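Tail spike protein gp49 (Pseudomonas phage LKA1, PDB 4RU4) probably cleaves the O-specific polysaccharide of its Pseudomonas host as a lyase, serving as the trimeric tailspike of the phage during virus entry. Local coordinates at residues 280-286 with 310-316; 339-345 with 357-363; 230-236 with 253-259. The contacts are given in a common frame with arbitrary orientation. Where two conformers were deposited one is given. Residues are numbered along the deposited sequence.

Overall arrangement
The three contacts show how a parallel beta-helix repeats itself: each joins two successive coils of one chain, stacked strand on strand. Along the chain, contact 3 comes first, then contact 1, then contact 2, and strands 232-234, 254-257, 281-284, 312-314, 338-341 and 356-359 follow one another in the same order as parallel neighbours in one sheet. The centre of contact 1 lies about 9 Å from that of contact 3 and about 11 Å from that of contact 2, whereas the centres of contacts 2 and 3 are about 20 Å apart, their nearest atoms about 11 Å. Because all three reach a second subunit, the same sheet also takes part in assembling the trimeric spike.

Contact 1 (280-286 with 310-316); sequences DGGADNC and NVRMRNC
This buried contact pairs two successive coils of the parallel beta-helix along one sheet. Strands 281-284 and 312-314 run parallel, axes 4.7 Å apart at 13°, with Gly282 opposite Arg312, Ala283 opposite Met313 and Asp284 opposite Arg314. The hydrogen bonds alternate: Arg312 N to Gly281 O (3.1 Å), Ala283 N to Arg312 O (3.2 Å), Arg314 N to Ala283 O (2.9 Å) and Asn285 N to Arg314 O (3.1 Å). At Gly282 (phi/psi 143/-160°) a CB would collide with Arg312 O. Asn285 and Asn315 both adopt left-handed helical angles, bending the coils at one level as in an asparagine ladder; Asn285 ND2 is hydrogen-bonded to Asn258 OD1. Cys286 N donates to Cys316 SG (3.5 Å). Met313, m at chi1 and chi2, brings SD to 4.2 Å from Ala283 CB. Asn310 ND2 donates to Asp280 OD1 (3.0 Å), which also forms a salt bridge with Arg319 of a neighbouring subunit. Strand 254-257 flanks 281-284; strand 338-341, whose Glu341 salt-bridges Arg314, flanks 312-314.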
loop_
_atom_site.group_PDB
_atom_site.type_symbol
_atom_site.label_atom_id
_atom_site.label_comp_id
_atom_site.label_asym_id
_atom_site.label_seq_id
_atom_site.Cartn_x
_atom_site.Cartn_y
_atom_site.Cartn_z
ATOM N N ASP B 280 -14.992 -5.628 -11.123
ATOM C CA ASP B 280 -14.271 -6.447 -10.143
ATOM C C ASP B 280 -13.007 -7.085 -10.742
ATOM O O ASP B 280 -12.765 -6.996 -11.944
ATOM C CB ASP B 280 -15.162 -7.527 -9.478
ATOM C CG ASP B 280 -15.751 -7.078 -8.144
ATOM O OD1 ASP B 280 -16.260 -5.942 -8.072
ATOM O OD2 ASP B 280 -15.716 -7.872 -7.161
ATOM N N GLY B 281 -12.207 -7.720 -9.900
ATOM C CA GLY B 281 -11.021 -8.406 -10.388
ATOM C C GLY B 281 -9.864 -7.466 -10.663
ATOM O O GLY B 281 -9.758 -6.383 -10.069
ATOM N N GLY B 282 -8.961 -7.906 -11.546
ATOM C CA GLY B 282 -7.791 -7.120 -11.879
ATOM C C GLY B 282 -6.552 -7.976 -12.102
ATOM O O GLY B 282 -6.666 -9.164 -12.364
ATOM N N ALA B 283 -5.383 -7.352 -12.004
ATOM C CA ALA B 283 -4.103 -8.009 -12.308
ATOM C C ALA B 283 -3.193 -7.913 -11.099
ATOM O O ALA B 283 -3.125 -6.879 -10.448
ATOM C CB ALA B 283 -3.429 -7.331 -13.505
ATOM N N ASP B 284 -2.452 -8.983 -10.817
ATOM C CA ASP B 284 -1.686 -9.036 -9.596
ATOM C C ASP B 284 -0.392 -9.787 -9.860
ATOM O O ASP B 284 -0.403 -10.913 -10.413
ATOM C CB ASP B 284 -2.468 -9.743 -8.479
ATOM C CG ASP B 284 -1.891 -9.472 -7.100
ATOM O OD1 ASP B 284 -0.668 -9.541 -6.928
ATOM O OD2 ASP B 284 -2.667 -9.161 -6.165
ATOM N N ASN B 285 0.698 -9.147 -9.454
ATOM C CA ASN B 285 2.020 -9.758 -9.536
ATOM C C ASN B 285 2.386 -10.147 -10.965
ATOM O O ASN B 285 2.928 -11.229 -11.192
ATOM C CB ASN B 285 2.095 -10.989 -8.646
ATOM C CG ASN B 285 3.521 -11.347 -8.305
ATOM O OD1 ASN B 285 4.391 -10.470 -8.263
ATOM N ND2 ASN B 285 3.783 -12.627 -8.087
ATOM N N CYS B 286 2.085 -9.271 -11.923
ATOM C CA CYS B 286 2.419 -9.526 -13.323
ATOM C C CYS B 286 3.549 -8.634 -13.820
ATOM O O CYS B 286 3.645 -7.461 -13.410
ATOM C CB CYS B 286 1.199 -9.290 -14.217
ATOM S SG CYS B 286 -0.139 -10.495 -13.965
ATOM N N ASN B 310 -14.136 -1.017 -10.237
ATOM C CA ASN B 310 -13.498 -1.835 -9.187
ATOM C C ASN B 310 -12.523 -2.825 -9.785
ATOM O O ASN B 310 -12.415 -3.963 -9.336
ATOM C CB ASN B 310 -14.508 -2.553 -8.260
ATOM C CG ASN B 310 -13.838 -3.139 -6.994
ATOM O OD1 ASN B 310 -12.920 -2.539 -6.428
ATOM N ND2 ASN B 310 -14.254 -4.344 -6.599
ATOM N N VAL B 311 -11.786 -2.379 -10.800
ATOM C CA VAL B 311 -10.706 -3.197 -11.347
ATOM C C VAL B 311 -9.397 -2.645 -10.792
ATOM O O VAL B 311 -9.127 -1.440 -10.861
ATOM C CB VAL B 311 -10.724 -3.270 -12.904
ATOM C CG1 VAL B 311 -9.609 -4.193 -13.407
ATOM C CG2 VAL B 311 -12.113 -3.748 -13.417
ATOM N N ARG B 312 -8.619 -3.534 -10.175
ATOM C CA ARG B 312 -7.472 -3.123 -9.386
ATOM C C ARG B 312 -6.192 -3.761 -9.930
ATOM O O ARG B 312 -6.103 -4.979 -10.011
ATOM C CB ARG B 312 -7.702 -3.525 -7.921
ATOM C CG ARG B 312 -9.067 -3.107 -7.411
ATOM C CD ARG B 312 -9.119 -1.570 -7.225
ATOM N NE ARG B 312 -10.430 -1.161 -6.722
ATOM C CZ ARG B 312 -10.751 0.100 -6.419
ATOM N NH1 ARG B 312 -9.861 1.076 -6.575
ATOM N NH2 ARG B 312 -11.960 0.380 -5.949
ATOM N N MET B 313 -5.201 -2.939 -10.304
ATOM C CA MET B 313 -3.922 -3.462 -10.755
ATOM C C MET B 313 -2.937 -3.327 -9.594
ATOM O O MET B 313 -2.698 -2.221 -9.108
ATOM C CB MET B 313 -3.400 -2.672 -11.958
ATOM C CG MET B 313 -4.459 -2.265 -12.978
ATOM S SD MET B 313 -5.504 -3.630 -13.553
ATOM C CE MET B 313 -6.545 -2.704 -14.671
ATOM N N ARG B 314 -2.339 -4.438 -9.165
ATOM C CA ARG B 314 -1.526 -4.419 -7.955
ATOM C C ARG B 314 -0.241 -5.186 -8.144
ATOM O O ARG B 314 -0.248 -6.249 -8.774
ATOM C CB ARG B 314 -2.298 -5.059 -6.805
ATOM C CG ARG B 314 -3.574 -4.279 -6.434
ATOM C CD ARG B 314 -4.230 -4.812 -5.176
ATOM N NE ARG B 314 -5.279 -3.907 -4.714
ATOM C CZ ARG B 314 -6.558 -4.234 -4.597
ATOM N NH1 ARG B 314 -6.966 -5.453 -4.902
ATOM N NH2 ARG B 314 -7.427 -3.331 -4.163
ATOM N N ASN B 315 0.843 -4.662 -7.580
ATOM C CA ASN B 315 2.092 -5.437 -7.471
ATOM C C ASN B 315 2.673 -5.860 -8.838
ATOM O O ASN B 315 3.258 -6.941 -8.959
ATOM C CB ASN B 315 1.892 -6.664 -6.563
ATOM C CG ASN B 315 1.191 -6.321 -5.222
ATOM O OD1 ASN B 315 1.420 -5.271 -4.646
ATOM N ND2 ASN B 315 0.332 -7.220 -4.744
ATOM N N CYS B 316 2.518 -5.006 -9.850
ATOM C CA CYS B 316 3.038 -5.276 -11.199
ATOM C C CYS B 316 4.204 -4.376 -11.573
ATOM O O CYS B 316 4.360 -3.284 -11.018
ATOM C CB CYS B 316 1.943 -5.069 -12.253
ATOM S SG CYS B 316 0.508 -6.182 -12.100
HETATM O O HOH W 1 -11.233 -5.824 -7.661
HETATM O O HOH W 2 -5.122 -7.865 -6.329
#

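Contact 2 (339-345 with 357-363); sequences SYENCTI and SYRHCTI
Stacked coils of a parallel beta-helix tend to set like residues one above another, and here Ser339, Tyr340, Cys343, Thr344 and Ile345 lie level with Ser357, Tyr358, Cys361, Thr362 and Ile363. Strands 339-341 and 357-359 run parallel, with their axes 4.8 Å apart at 5°. Main-chain bonds link Tyr340 N to Ser357 O (3.2 Å), Arg359 N to Tyr340 O (3.0 Å) and Asn342 N to Arg359 O (3.0 Å). Asn342 and His360 take left-handed helical angles, turning both coils together, and pairing resumes with Thr362 N to Cys343 O (2.9 Å) and Ile345 N to Thr362 O (2.7 Å).

Tyr340, Tyr358, Ile345 and Ile363 point to one face. The tyrosine rings, both with chi1 m, are nearly parallel (3°) but slid apart, so that they barely overlap, centroids 5.3 Å apart, with Tyr340 CD1 3.3 Å from Tyr358 CE2; Ile345 CD1 lies 4.0 Å from Tyr358 CE2, at the ring edge. The OH groups of Tyr340 and Tyr358 are hydrogen-bonded to the main-chain O of Asp330 and Thr350.

Ser339, Glu341, Arg359 and the threonines point to the other. Arg359 NH1 forms a salt bridge with Glu341 OE2 (2.6 Å), while OE1 pairs with Arg314.

At the bend, His360 NE2 is hydrogen-bonded to Asp385 of another subunit, the subunits' His360 rings meet edge-to-face, and a water bridges Asn342 ND2 (2.8 Å) and His360 ND1 (2.6 Å).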
loop_
_atom_site.group_PDB
_atom_site.type_symbol
_atom_site.label_atom_id
_atom_site.label_comp_id
_atom_site.label_asym_id
_atom_site.label_seq_id
_atom_site.Cartn_x
_atom_site.Cartn_y
_atom_site.Cartn_z
ATOM N N SER B 339 -7.935 1.511 -9.822
ATOM C CA SER B 339 -6.636 1.990 -9.347
ATOM C C SER B 339 -5.476 1.106 -9.764
ATOM O O SER B 339 -5.668 -0.079 -10.106
ATOM C CB SER B 339 -6.619 2.128 -7.803
ATOM O OG SER B 339 -6.971 0.903 -7.145
ATOM N N TYR B 340 -4.281 1.713 -9.763
ATOM C CA TYR B 340 -2.997 0.984 -9.743
ATOM C C TYR B 340 -2.419 1.174 -8.332
ATOM O O TYR B 340 -2.427 2.281 -7.794
ATOM C CB TYR B 340 -2.001 1.530 -10.792
ATOM C CG TYR B 340 -2.346 1.200 -12.240
ATOM C CD1 TYR B 340 -3.308 1.914 -12.923
ATOM C CD2 TYR B 340 -1.690 0.172 -12.920
ATOM C CE1 TYR B 340 -3.643 1.598 -14.259
ATOM C CE2 TYR B 340 -2.013 -0.135 -14.255
ATOM C CZ TYR B 340 -2.983 0.585 -14.904
ATOM O OH TYR B 340 -3.327 0.285 -16.198
ATOM N N GLU B 341 -1.902 0.104 -7.735
ATOM C CA GLU B 341 -1.369 0.159 -6.380
ATOM C C GLU B 341 -0.106 -0.703 -6.328
ATOM O O GLU B 341 -0.094 -1.809 -6.874
ATOM C CB GLU B 341 -2.413 -0.406 -5.400
ATOM C CG GLU B 341 -3.702 0.443 -5.444
ATOM C CD GLU B 341 -4.902 -0.135 -4.709
ATOM O OE1 GLU B 341 -4.800 -1.248 -4.152
ATOM O OE2 GLU B 341 -5.970 0.540 -4.730
ATOM N N ASN B 342 0.941 -0.175 -5.699
ATOM C CA ASN B 342 2.196 -0.907 -5.540
ATOM C C ASN B 342 2.747 -1.386 -6.869
ATOM O O ASN B 342 3.201 -2.517 -6.958
ATOM C CB ASN B 342 2.032 -2.113 -4.625
ATOM C CG ASN B 342 1.501 -1.742 -3.243
ATOM O OD1 ASN B 342 0.488 -2.266 -2.805
ATOM N ND2 ASN B 342 2.189 -0.864 -2.561
ATOM N N CYS B 343 2.698 -0.529 -7.884
ATOM C CA CYS B 343 3.213 -0.859 -9.209
ATOM C C CYS B 343 4.442 -0.031 -9.544
ATOM O O CYS B 343 4.532 1.148 -9.159
ATOM C CB CYS B 343 2.127 -0.608 -10.274
ATOM S SG CYS B 343 0.769 -1.817 -10.207
ATOM N N THR B 344 5.379 -0.644 -10.262
ATOM C CA THR B 344 6.460 0.086 -10.896
ATOM C C THR B 344 6.026 0.345 -12.345
ATOM O O THR B 344 5.769 -0.592 -13.111
ATOM C CB THR B 344 7.784 -0.723 -10.856
ATOM O OG1 THR B 344 8.117 -1.016 -9.490
ATOM C CG2 THR B 344 8.951 0.078 -11.520
ATOM N N ILE B 345 5.902 1.619 -12.705
ATOM C CA ILE B 345 5.400 1.992 -14.028
ATOM C C ILE B 345 6.449 2.799 -14.785
ATOM O O ILE B 345 6.690 3.970 -14.476
ATOM C CB ILE B 345 4.072 2.813 -13.918
ATOM C CG1 ILE B 345 3.031 2.024 -13.099
ATOM C CG2 ILE B 345 3.520 3.205 -15.333
ATOM C CD1 ILE B 345 1.747 2.811 -12.757
ATOM N N SER B 357 -7.232 6.298 -8.826
ATOM C CA SER B 357 -6.120 6.565 -7.911
ATOM C C SER B 357 -4.892 5.762 -8.323
ATOM O O SER B 357 -5.030 4.651 -8.873
ATOM C CB SER B 357 -6.503 6.217 -6.467
ATOM O OG SER B 357 -7.817 6.675 -6.157
ATOM N N TYR B 358 -3.716 6.337 -8.065
ATOM C CA TYR B 358 -2.440 5.620 -8.068
ATOM C C TYR B 358 -1.926 5.684 -6.637
ATOM O O TYR B 358 -1.851 6.775 -6.063
ATOM C CB TYR B 358 -1.442 6.293 -9.033
ATOM C CG TYR B 358 -1.854 6.088 -10.457
ATOM C CD1 TYR B 358 -2.826 6.893 -11.034
ATOM C CD2 TYR B 358 -1.317 5.042 -11.216
ATOM C CE1 TYR B 358 -3.248 6.683 -12.364
ATOM C CE2 TYR B 358 -1.740 4.810 -12.521
ATOM C CZ TYR B 358 -2.702 5.645 -13.092
ATOM O OH TYR B 358 -3.147 5.425 -14.382
ATOM N N ARG B 359 -1.585 4.536 -6.049
ATOM C CA ARG B 359 -1.184 4.489 -4.641
ATOM C C ARG B 359 0.127 3.744 -4.482
ATOM O O ARG B 359 0.220 2.574 -4.873
ATOM C CB ARG B 359 -2.225 3.762 -3.797
ATOM C CG ARG B 359 -3.647 4.307 -3.949
ATOM C CD ARG B 359 -4.628 3.459 -3.133
ATOM N NE ARG B 359 -5.884 4.171 -2.893
ATOM C CZ ARG B 359 -7.061 3.869 -3.437
ATOM N NH1 ARG B 359 -7.191 2.828 -4.257
ATOM N NH2 ARG B 359 -8.130 4.604 -3.138
ATOM N N HIS B 360 1.116 4.402 -3.879
ATOM C CA HIS B 360 2.408 3.746 -3.645
ATOM C C HIS B 360 2.968 3.139 -4.931
ATOM O O HIS B 360 3.547 2.043 -4.904
ATOM C CB HIS B 360 2.273 2.686 -2.538
ATOM C CG HIS B 360 2.270 3.271 -1.146
ATOM N ND1 HIS B 360 1.846 2.575 -0.031
ATOM C CD2 HIS B 360 2.647 4.496 -0.701
ATOM C CE1 HIS B 360 1.955 3.349 1.039
ATOM N NE2 HIS B 360 2.453 4.513 0.663
ATOM N N CYS B 361 2.798 3.858 -6.044
ATOM C CA CYS B 361 3.459 3.501 -7.297
ATOM C C CYS B 361 4.755 4.272 -7.501
ATOM O O CYS B 361 4.909 5.407 -7.021
ATOM C CB CYS B 361 2.550 3.795 -8.488
ATOM S SG CYS B 361 1.098 2.738 -8.486
ATOM N N THR B 362 5.678 3.671 -8.249
ATOM C CA THR B 362 6.839 4.405 -8.744
ATOM C C THR B 362 6.605 4.559 -10.242
ATOM O O THR B 362 6.355 3.557 -10.937
ATOM C CB THR B 362 8.151 3.611 -8.490
ATOM O OG1 THR B 362 8.206 3.260 -7.101
ATOM C CG2 THR B 362 9.389 4.428 -8.845
ATOM N N ILE B 363 6.679 5.793 -10.742
ATOM C CA ILE B 363 6.303 6.073 -12.137
ATOM C C ILE B 363 7.358 6.963 -12.781
ATOM O O ILE B 363 7.709 8.009 -12.214
ATOM C CB ILE B 363 4.903 6.784 -12.230
ATOM C CG1 ILE B 363 3.886 6.159 -11.254
ATOM C CG2 ILE B 363 4.380 6.761 -13.695
ATOM C CD1 ILE B 363 2.509 6.881 -11.202
HETATM O O HOH W 3 1.962 -0.054 0.072
HETATM O O HOH W 4 7.368 0.572 -7.157
#

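Contact 3 (230-236 with 253-259); sequences SPRVDDV and DAKITNS. With EDO (1,2-ethanediol), chain S.
Strands 232-234 and 254-257 lie parallel, with their axes 4.7 Å apart and inclined by only 5°, in a register that sets Arg232 against Lys255, Val233 against Ile256 and Asp234 against Thr257. Lys255 N donates to Pro231 O (3.2 Å), Val233 N to Lys255 O (2.9 Å), Thr257 N to Val233 O (2.9 Å) and Asp235 N to Thr257 O (3.1 Å). Asp235 and Asn258 adopt left-handed helical angles, as do Ser230 and Asp253 at the other end, so both segments bend at matching levels. Such aligned corners are those of adjacent coils in a parallel beta-helix, the fold of pectin lyase-like domains. Its apolar side receives Val233 CG1, 3.8 Å from Ile256 CD1.

On the polar face a salt-bridge network forms. Arg232 NH2 forms a salt bridge with Asp253 OD2 (2.8 Å) and its NH1 donates to Asp253 O (2.8 Å); OD2 also accepts from Ser230 OG (2.7 Å), while Lys255 NZ binds Asp253 OD1 (3.0 Å). The shared carboxylate offsets the closeness of Arg232 NH2 and Lys255 NZ (3.7 Å). Asn260 of the second subunit adds weak hydrogen bonds here. Asp234 OD1 accepts from Thr257 OG1 (2.7 Å) and Asn258 ND2 (2.6 Å). Val236 N donates to Ser259 OG (3.2 Å), and an ethanediol, probably from the crystallisation liquor, is hydrogen-bonded through O2 to Asp235 OD1 (2.7 Å), through O1 to Asn258 O (2.8 Å), and also to Arg232 of another subunit.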
loop_
_atom_site.group_PDB
_atom_site.type_symbol
_atom_site.label_atom_id
_atom_site.label_comp_id
_atom_site.label_asym_id
_atom_site.label_seq_id
_atom_site.Cartn_x
_atom_site.Cartn_y
_atom_site.Cartn_z
ATOM N N SER B 230 -15.878 -14.674 -12.936
ATOM C CA SER B 230 -14.667 -15.126 -12.243
ATOM C C SER B 230 -13.720 -16.027 -13.053
ATOM O O SER B 230 -13.241 -17.066 -12.544
ATOM C CB SER B 230 -15.010 -15.774 -10.906
ATOM O OG SER B 230 -15.688 -14.832 -10.081
ATOM N N PRO B 231 -13.415 -15.618 -14.297
ATOM C CA PRO B 231 -12.370 -16.401 -14.968
ATOM C C PRO B 231 -11.029 -16.183 -14.285
ATOM O O PRO B 231 -10.797 -15.144 -13.648
ATOM C CB PRO B 231 -12.352 -15.826 -16.388
ATOM C CG PRO B 231 -12.785 -14.374 -16.203
ATOM C CD PRO B 231 -13.793 -14.407 -15.055
ATOM N N ARG B 232 -10.140 -17.168 -14.432
ATOM C CA ARG B 232 -8.846 -17.162 -13.756
ATOM C C ARG B 232 -7.741 -17.417 -14.759
ATOM O O ARG B 232 -7.830 -18.357 -15.564
ATOM C CB ARG B 232 -8.835 -18.267 -12.691
ATOM C CG ARG B 232 -9.819 -18.016 -11.536
ATOM C CD ARG B 232 -9.340 -16.835 -10.725
ATOM N NE ARG B 232 -10.202 -16.465 -9.599
ATOM C CZ ARG B 232 -11.139 -15.514 -9.651
ATOM N NH1 ARG B 232 -11.381 -14.879 -10.803
ATOM N NH2 ARG B 232 -11.859 -15.229 -8.558
ATOM N N VAL B 233 -6.718 -16.563 -14.765
ATOM C CA VAL B 233 -5.510 -16.799 -15.583
ATOM C C VAL B 233 -4.329 -16.684 -14.624
ATOM O O VAL B 233 -4.203 -15.673 -13.912
ATOM C CB VAL B 233 -5.367 -15.762 -16.717
ATOM C CG1 VAL B 233 -4.069 -16.012 -17.532
ATOM C CG2 VAL B 233 -6.598 -15.784 -17.641
ATOM N N ASP B 234 -3.488 -17.715 -14.542
ATOM C CA ASP B 234 -2.444 -17.715 -13.522
ATOM C C ASP B 234 -1.194 -18.372 -14.082
ATOM O O ASP B 234 -1.288 -19.368 -14.811
ATOM C CB ASP B 234 -2.919 -18.467 -12.273
ATOM C CG ASP B 234 -1.847 -18.539 -11.193
ATOM O OD1 ASP B 234 -1.309 -17.479 -10.796
ATOM O OD2 ASP B 234 -1.516 -19.664 -10.764
ATOM N N ASP B 235 -0.042 -17.780 -13.787
ATOM C CA ASP B 235 1.234 -18.389 -14.130
ATOM C C ASP B 235 1.331 -18.625 -15.648
ATOM O O ASP B 235 1.796 -19.667 -16.085
ATOM C CB ASP B 235 1.363 -19.703 -13.326
ATOM C CG ASP B 235 2.726 -20.345 -13.441
ATOM O OD1 ASP B 235 3.723 -19.603 -13.592
ATOM O OD2 ASP B 235 2.795 -21.603 -13.367
ATOM N N VAL B 236 0.895 -17.665 -16.464
ATOM C CA VAL B 236 1.034 -17.837 -17.905
ATOM C C VAL B 236 2.100 -16.918 -18.469
ATOM O O VAL B 236 2.386 -15.850 -17.915
ATOM C CB VAL B 236 -0.282 -17.673 -18.726
ATOM C CG1 VAL B 236 -1.387 -18.613 -18.202
ATOM C CG2 VAL B 236 -0.732 -16.218 -18.762
ATOM N N ASP B 253 -15.134 -10.012 -12.119
ATOM C CA ASP B 253 -14.102 -10.600 -11.256
ATOM C C ASP B 253 -13.074 -11.428 -12.055
ATOM O O ASP B 253 -12.656 -12.512 -11.625
ATOM C CB ASP B 253 -14.742 -11.445 -10.131
ATOM C CG ASP B 253 -13.698 -12.089 -9.200
ATOM O OD1 ASP B 253 -12.735 -11.391 -8.846
ATOM O OD2 ASP B 253 -13.832 -13.293 -8.844
ATOM N N ALA B 254 -12.678 -10.931 -13.223
ATOM C CA ALA B 254 -11.581 -11.562 -13.951
ATOM C C ALA B 254 -10.294 -11.310 -13.174
ATOM O O ALA B 254 -10.007 -10.172 -12.814
ATOM C CB ALA B 254 -11.464 -10.973 -15.342
ATOM N N LYS B 255 -9.507 -12.359 -12.924
ATOM C CA LYS B 255 -8.211 -12.154 -12.277
ATOM C C LYS B 255 -7.088 -12.786 -13.096
ATOM O O LYS B 255 -7.152 -13.976 -13.419
ATOM C CB LYS B 255 -8.208 -12.731 -10.863
ATOM C CG LYS B 255 -9.053 -11.927 -9.856
ATOM C CD LYS B 255 -8.847 -12.422 -8.423
ATOM C CE LYS B 255 -9.524 -11.488 -7.436
ATOM N NZ LYS B 255 -10.675 -12.137 -6.798
ATOM N N ILE B 256 -6.061 -11.997 -13.413
ATOM C CA ILE B 256 -4.835 -12.555 -13.976
ATOM C C ILE B 256 -3.714 -12.337 -12.972
ATOM O O ILE B 256 -3.507 -11.208 -12.502
ATOM C CB ILE B 256 -4.460 -11.973 -15.329
ATOM C CG1 ILE B 256 -3.100 -12.543 -15.794
ATOM C CG2 ILE B 256 -4.392 -10.420 -15.305
ATOM C CD1 ILE B 256 -2.897 -12.407 -17.307
ATOM N N THR B 257 -2.999 -13.409 -12.635
ATOM C CA THR B 257 -1.999 -13.343 -11.551
ATOM C C THR B 257 -0.677 -14.007 -11.972
ATOM O O THR B 257 -0.673 -14.960 -12.768
ATOM C CB THR B 257 -2.515 -14.063 -10.286
ATOM O OG1 THR B 257 -3.003 -15.371 -10.657
ATOM C CG2 THR B 257 -3.664 -13.260 -9.639
ATOM N N ASN B 258 0.438 -13.527 -11.420
ATOM C CA ASN B 258 1.721 -14.247 -11.573
ATOM C C ASN B 258 2.126 -14.545 -13.035
ATOM O O ASN B 258 2.748 -15.581 -13.334
ATOM C CB ASN B 258 1.648 -15.543 -10.769
ATOM C CG ASN B 258 1.031 -15.330 -9.380
ATOM O OD1 ASN B 258 1.439 -14.422 -8.658
ATOM N ND2 ASN B 258 0.025 -16.150 -9.017
ATOM N N SER B 259 1.794 -13.630 -13.943
ATOM C CA SER B 259 1.951 -13.886 -15.376
ATOM C C SER B 259 2.910 -12.899 -16.037
ATOM O O SER B 259 3.082 -11.782 -15.556
ATOM C CB SER B 259 0.574 -13.873 -16.073
ATOM O OG SER B 259 -0.239 -14.873 -15.477
HETATM C C1 EDO S . 5.046 -16.137 -15.740
HETATM O O1 EDO S . 5.312 -15.658 -14.420
HETATM C C2 EDO S . 5.814 -17.421 -15.978
HETATM O O2 EDO S . 5.635 -18.252 -14.841
HETATM O O HOH W 5 -10.165 -14.726 -5.718
HETATM O O HOH W 6 4.576 -17.578 -12.012
#